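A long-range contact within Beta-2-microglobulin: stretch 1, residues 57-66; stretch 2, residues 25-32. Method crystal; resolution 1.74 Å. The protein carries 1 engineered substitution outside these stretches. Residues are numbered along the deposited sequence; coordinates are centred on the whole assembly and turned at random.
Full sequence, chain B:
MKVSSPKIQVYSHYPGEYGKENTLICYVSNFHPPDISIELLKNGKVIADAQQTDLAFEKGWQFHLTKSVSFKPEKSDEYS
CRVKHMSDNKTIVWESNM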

ATOM      1  N   PHE B  57       2.377  -2.555   5.587  1.00 23.16           N
ATOM      2  CA  PHE B  57       2.686  -3.794   4.890  1.00 22.31           C
ATOM      3  C   PHE B  57       1.407  -4.470   4.432  1.00 24.79           C
ATOM      4  O   PHE B  57       0.314  -4.180   4.942  1.00 26.86           O
ATOM      5  CB  PHE B  57       3.545  -4.733   5.761  1.00 22.24           C
ATOM      6  CG  PHE B  57       2.946  -5.049   7.107  1.00 21.05           C
ATOM      7  CD1 PHE B  57       2.065  -6.113   7.259  1.00 22.53           C
ATOM      8  CD2 PHE B  57       3.295  -4.303   8.233  1.00 22.50           C
ATOM      9  CE1 PHE B  57       1.512  -6.410   8.501  1.00 21.82           C
ATOM     10  CE2 PHE B  57       2.756  -4.600   9.479  1.00 21.32           C
ATOM     11  CZ  PHE B  57       1.866  -5.656   9.615  1.00 22.20           C
ATOM     12  N   GLU B  58       1.549  -5.353   3.451  1.00 28.82           N
ATOM     13  CA  GLU B  58       0.420  -6.059   2.867  1.00 33.64           C
ATOM     14  C   GLU B  58       0.331  -7.468   3.430  1.00 33.07           C
ATOM     15  O   GLU B  58       1.166  -7.870   4.247  1.00 30.96           O
ATOM     16  CB  GLU B  58       0.579  -6.114   1.344  1.00 38.47           C
ATOM     17  CG  GLU B  58       0.426  -4.765   0.657  1.00 46.59           C
ATOM     18  CD  GLU B  58       0.749  -4.819  -0.822  1.00 50.86           C
ATOM     19  OE1 GLU B  58       1.890  -5.185  -1.180  1.00 53.83           O
ATOM     20  OE2 GLU B  58      -0.140  -4.482  -1.631  1.00 60.33           O
ATOM     21  N   LYS B  59      -0.691  -8.206   3.007  1.00 31.24           N
ATOM     22  CA  LYS B  59      -0.756  -9.638   3.260  1.00 33.99           C
ATOM     23  C   LYS B  59       0.496 -10.274   2.660  1.00 33.05           C
ATOM     24  O   LYS B  59       0.910  -9.926   1.551  1.00 34.95           O
ATOM     25  CB  LYS B  59      -2.044 -10.239   2.687  1.00 39.79           C
ATOM     26  CG  LYS B  59      -3.262  -9.952   3.561  1.00 55.51           C
ATOM     27  CD  LYS B  59      -4.577 -10.003   2.788  1.00 63.36           C
ATOM     28  CE  LYS B  59      -5.669  -9.197   3.494  1.00 64.90           C
ATOM     29  NZ  LYS B  59      -6.183  -9.832   4.747  1.00 70.65           N
ATOM     30  N   GLY B  60       1.118 -11.172   3.415  1.00 34.62           N
ATOM     31  CA  GLY B  60       2.433 -11.693   3.061  1.00 32.78           C
ATOM     32  C   GLY B  60       3.543 -10.999   3.832  1.00 27.43           C
ATOM     33  O   GLY B  60       4.697 -11.444   3.803  1.00 28.95           O
ATOM     34  N   TRP B  61       3.197  -9.887   4.489  1.00 24.17           N
ATOM     35  CA  TRP B  61       4.049  -9.207   5.482  1.00 23.53           C
ATOM     36  C   TRP B  61       5.090  -8.226   4.934  1.00 22.80           C
ATOM     37  O   TRP B  61       5.726  -7.508   5.707  1.00 24.53           O
ATOM     38  CB  TRP B  61       4.744 -10.216   6.409  1.00 21.68           C
ATOM     39  CG  TRP B  61       3.814 -11.187   7.051  1.00 23.06           C
ATOM     40  CD1 TRP B  61       3.670 -12.512   6.757  1.00 24.17           C
ATOM     41  CD2 TRP B  61       2.885 -10.902   8.094  1.00 22.41           C
ATOM     42  NE1 TRP B  61       2.712 -13.077   7.569  1.00 25.74           N
ATOM     43  CE2 TRP B  61       2.207 -12.105   8.394  1.00 24.78           C
ATOM     44  CE3 TRP B  61       2.562  -9.743   8.810  1.00 21.50           C
ATOM     45  CZ2 TRP B  61       1.231 -12.188   9.388  1.00 23.12           C
ATOM     46  CZ3 TRP B  61       1.587  -9.824   9.795  1.00 22.28           C
ATOM     47  CH2 TRP B  61       0.934 -11.039  10.072  1.00 23.37           C
ATOM     48  N   GLN B  62       5.278  -8.199   3.619  1.00 25.68           N
ATOM     49  CA  GLN B  62       6.292  -7.330   3.023  1.00 24.46           C
ATOM     50  C   GLN B  62       5.832  -5.872   3.047  1.00 25.45           C
ATOM     51  O   GLN B  62       4.645  -5.578   2.873  1.00 26.62           O
ATOM     52  CB  GLN B  62       6.634  -7.788   1.602  1.00 25.47           C
ATOM     53  CG  GLN B  62       7.153  -9.222   1.538  1.00 29.89           C
ATOM     54  CD  GLN B  62       7.508  -9.686   0.134  1.00 34.77           C
ATOM     55  OE1 GLN B  62       8.322 -10.593  -0.038  1.00 36.33           O
ATOM     56  NE2 GLN B  62       6.893  -9.078  -0.873  1.00 29.94           N
ATOM     57  N   PHE B  63       6.787  -4.974   3.273  1.00 23.84           N
ATOM     58  CA  PHE B  63       6.510  -3.553   3.473  1.00 22.13           C
ATOM     59  C   PHE B  63       6.413  -2.787   2.155  1.00 22.30           C
ATOM     60  O   PHE B  63       6.979  -3.196   1.142  1.00 24.26           O
ATOM     61  CB  PHE B  63       7.608  -2.933   4.343  1.00 22.71           C
ATOM     62  CG  PHE B  63       7.669  -3.492   5.731  1.00 23.66           C
ATOM     63  CD1 PHE B  63       6.820  -3.009   6.716  1.00 23.18           C
ATOM     64  CD2 PHE B  63       8.579  -4.499   6.063  1.00 25.20           C
ATOM     65  CE1 PHE B  63       6.871  -3.517   8.009  1.00 23.94           C
ATOM     66  CE2 PHE B  63       8.631  -5.016   7.351  1.00 26.66           C
ATOM     67  CZ  PHE B  63       7.775  -4.521   8.326  1.00 26.42           C
ATOM     68  N   HIS B  64       5.692  -1.671   2.176  1.00 24.14           N
ATOM     69  CA  HIS B  64       5.639  -0.775   1.027  1.00 22.40           C
ATOM     70  C   HIS B  64       5.628   0.675   1.491  1.00 23.49           C
ATOM     71  O   HIS B  64       5.077   1.000   2.552  1.00 23.27           O
ATOM     72  CB  HIS B  64       4.446  -1.088   0.112  1.00 26.48           C
ATOM     73  CG  HIS B  64       3.108  -0.875   0.758  1.00 29.51           C
ATOM     74  ND1 HIS B  64       2.332   0.236   0.515  1.00 35.69           N
ATOM     75  CD2 HIS B  64       2.410  -1.638   1.632  1.00 29.20           C
ATOM     76  CE1 HIS B  64       1.213   0.151   1.213  1.00 36.03           C
ATOM     77  NE2 HIS B  64       1.236  -0.977   1.900  1.00 27.75           N
ATOM     78  N   LEU B  65       6.280   1.531   0.711  1.00 21.81           N
ATOM     79  CA  LEU B  65       6.299   2.965   0.962  1.00 22.67           C
ATOM     80  C   LEU B  65       6.168   3.719  -0.345  1.00 23.24           C
ATOM     81  O   LEU B  65       6.593   3.240  -1.396  1.00 25.64           O
ATOM     82  CB  LEU B  65       7.606   3.387   1.638  1.00 23.89           C
ATOM     83  CG  LEU B  65       7.881   2.926   3.067  1.00 23.18           C
ATOM     84  CD1 LEU B  65       9.349   3.121   3.393  1.00 25.68           C
ATOM     85  CD2 LEU B  65       7.003   3.665   4.078  1.00 23.84           C
ATOM     86  N   THR B  66       5.581   4.904  -0.270  1.00 22.69           N
ATOM     87  CA  THR B  66       5.503   5.790  -1.421  1.00 22.93           C
ATOM     88  C   THR B  66       6.172   7.118  -1.083  1.00 23.17           C
ATOM     89  O   THR B  66       5.842   7.751  -0.083  1.00 26.37           O
ATOM     90  CB  THR B  66       4.042   6.013  -1.865  1.00 26.73           C
ATOM     91  OG1 THR B  66       3.426   4.748  -2.135  1.00 25.02           O
ATOM     92  CG2 THR B  66       3.982   6.871  -3.124  1.00 28.49           C
TER
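Stretch 2 25-32: ICYVSNFH

From Ile25 onward stretch 2 runs as an extended strand antiparallel to strand 63-66, with 171° between their N-to-C directions and a closest approach of the axes of 4.6 Å. Leu65 and Val28 form a hydrogen-bonded pair in which both amides are used: Leu65 N donates to Val28 O at 2.7 Å and Val28 N to Leu65 O at 2.8 Å. One residue further along, Thr66 faces Tyr27 as a non-hydrogen-bonded pair, their CA atoms 4.6 Å apart, and Thr66 OG1 lies at the edge of the Tyr27 ring, 3.4 Å from CD1.

Toward the other end the register slips by one residue, a beta bulge, and stretch 2 turns a corner at Asn30, whose phi/psi of 61/34° leave the extended region. Pairing resumes at once between Phe63 and Phe31: Phe63 N donates to Phe31 O at 2.9 Å, whereas the return bond from Phe31 N to Phe63 O is weak at 3.4 Å.

Phe31 and Phe63 cover the most surface in this contact, 87 and 85 Å² of the 661 Å² buried in total. Their side chains share a sheet face with those of Leu65 and Val28. With chi1 at 70° (p), the Phe31 ring swings back over stretch 1, so that Phe63 CB sits over its face, 3.8 Å from the ring centroid, and Leu65 CD1 meets its edge 3.8 Å from Phe31 CZ. The Phe63 ring, chi1 m, reaches His32 edge to edge, CE2 to ND1 at 3.8 Å.

Gln62 covers 63 Å² at the corner, its NE2 lying 3.2 Å from Asn30 CB. Glu58 reaches Asn30 through water: one water accepts from Asn30 N at 3.0 Å and lies 2.9 Å from Glu58 OE1.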

ATOM      1  N   ILE B  25       6.500  10.170  -8.476  1.00 21.48           N
ATOM      2  CA  ILE B  25       6.175   9.139  -7.498  1.00 21.18           C
ATOM      3  C   ILE B  25       7.163   7.984  -7.568  1.00 19.89           C
ATOM      4  O   ILE B  25       7.476   7.474  -8.658  1.00 22.82           O
ATOM      5  CB  ILE B  25       4.737   8.601  -7.707  1.00 20.50           C
ATOM      6  CG1 ILE B  25       3.714   9.746  -7.626  1.00 19.46           C
ATOM      7  CG2 ILE B  25       4.430   7.486  -6.713  1.00 21.45           C
ATOM      8  CD1 ILE B  25       2.341   9.404  -8.170  1.00 23.32           C
ATOM      9  N   CYS B  26       7.659   7.576  -6.401  1.00 20.74           N
ATOM     10  CA  CYS B  26       8.474   6.380  -6.302  1.00 20.75           C
ATOM     11  C   CYS B  26       7.804   5.406  -5.338  1.00 19.96           C
ATOM     12  O   CYS B  26       7.726   5.665  -4.140  1.00 21.68           O
ATOM     13  CB  CYS B  26       9.893   6.737  -5.860  1.00 21.69           C
ATOM     14  SG  CYS B  26      11.032   5.347  -5.740  1.00 26.07           S
ATOM     15  N   TYR B  27       7.299   4.303  -5.888  1.00 19.90           N
ATOM     16  CA  TYR B  27       6.639   3.257  -5.114  1.00 18.37           C
ATOM     17  C   TYR B  27       7.624   2.137  -4.829  1.00 20.30           C
ATOM     18  O   TYR B  27       8.125   1.478  -5.752  1.00 20.38           O
ATOM     19  CB  TYR B  27       5.429   2.714  -5.874  1.00 20.62           C
ATOM     20  CG  TYR B  27       4.616   1.673  -5.129  1.00 20.51           C
ATOM     21  CD1 TYR B  27       4.169   1.900  -3.820  1.00 23.26           C
ATOM     22  CD2 TYR B  27       4.253   0.480  -5.746  1.00 20.74           C
ATOM     23  CE1 TYR B  27       3.415   0.949  -3.150  1.00 22.62           C
ATOM     24  CE2 TYR B  27       3.493  -0.472  -5.090  1.00 21.32           C
ATOM     25  CZ  TYR B  27       3.080  -0.236  -3.794  1.00 22.79           C
ATOM     26  OH  TYR B  27       2.328  -1.187  -3.147  1.00 25.82           O
ATOM     27  N   VAL B  28       7.902   1.939  -3.546  1.00 19.28           N
ATOM     28  CA  VAL B  28       8.897   0.966  -3.099  1.00 20.00           C
ATOM     29  C   VAL B  28       8.165  -0.119  -2.313  1.00 20.05           C
ATOM     30  O   VAL B  28       7.572   0.160  -1.272  1.00 24.28           O
ATOM     31  CB  VAL B  28       9.992   1.652  -2.254  1.00 19.55           C
ATOM     32  CG1 VAL B  28      11.045   0.648  -1.800  1.00 19.66           C
ATOM     33  CG2 VAL B  28      10.643   2.783  -3.043  1.00 20.44           C
ATOM     34  N   SER B  29       8.183  -1.349  -2.822  1.00 20.55           N
ATOM     35  CA  SER B  29       7.317  -2.394  -2.280  1.00 21.77           C
ATOM     36  C   SER B  29       8.028  -3.731  -2.140  1.00 24.74           C
ATOM     37  O   SER B  29       9.167  -3.880  -2.576  1.00 24.58           O
ATOM     38  CB  SER B  29       6.085  -2.558  -3.170  1.00 24.12           C
ATOM     39  OG  SER B  29       6.466  -2.992  -4.471  1.00 22.24           O
ATOM     40  N   ASN B  30       7.345  -4.696  -1.524  1.00 24.12           N
ATOM     41  CA  ASN B  30       7.829  -6.074  -1.430  1.00 24.20           C
ATOM     42  C   ASN B  30       9.159  -6.223  -0.683  1.00 24.58           C
ATOM     43  O   ASN B  30       9.968  -7.089  -1.020  1.00 27.23           O
ATOM     44  CB  ASN B  30       7.941  -6.707  -2.833  1.00 26.18           C
ATOM     45  CG  ASN B  30       6.598  -6.842  -3.534  1.00 28.38           C
ATOM     46  OD1 ASN B  30       5.536  -6.760  -2.910  1.00 31.34           O
ATOM     47  ND2 ASN B  30       6.642  -7.061  -4.845  1.00 33.99           N
ATOM     48  N   PHE B  31       9.388  -5.391   0.332  1.00 24.17           N
ATOM     49  CA  PHE B  31      10.684  -5.409   1.015  1.00 24.93           C
ATOM     50  C   PHE B  31      10.628  -5.746   2.504  1.00 25.83           C
ATOM     51  O   PHE B  31       9.652  -5.448   3.183  1.00 25.16           O
ATOM     52  CB  PHE B  31      11.475  -4.113   0.764  1.00 24.50           C
ATOM     53  CG  PHE B  31      10.904  -2.894   1.439  1.00 23.33           C
ATOM     54  CD1 PHE B  31      11.306  -2.539   2.726  1.00 22.91           C
ATOM     55  CD2 PHE B  31       9.993  -2.076   0.775  1.00 24.34           C
ATOM     56  CE1 PHE B  31      10.792  -1.407   3.346  1.00 22.09           C
ATOM     57  CE2 PHE B  31       9.476  -0.946   1.388  1.00 21.43           C
ATOM     58  CZ  PHE B  31       9.874  -0.611   2.677  1.00 22.99           C
ATOM     59  N   HIS B  32      11.692  -6.390   2.981  1.00 27.66           N
ATOM     60  CA  HIS B  32      11.876  -6.737   4.395  1.00 27.86           C
ATOM     61  C   HIS B  32      13.378  -6.900   4.621  1.00 29.89           C
ATOM     62  O   HIS B  32      14.051  -7.485   3.775  1.00 30.48           O
ATOM     63  CB  HIS B  32      11.161  -8.047   4.732  1.00 34.92           C
ATOM     64  CG  HIS B  32      11.478  -8.580   6.098  1.00 47.15           C
ATOM     65  ND1 HIS B  32      10.826  -8.148   7.233  1.00 42.57           N
ATOM     66  CD2 HIS B  32      12.383  -9.500   6.512  1.00 49.35           C
ATOM     67  CE1 HIS B  32      11.311  -8.780   8.285  1.00 53.51           C
ATOM     68  NE2 HIS B  32      12.259  -9.605   7.876  1.00 58.12           N
TER
HETATM   69  O   HOH W   1       4.632  -4.870  -0.271  1.00 31.88           O
HETATM   70  O   HOH W   2       3.661  -7.640  -0.984  1.00 36.28           O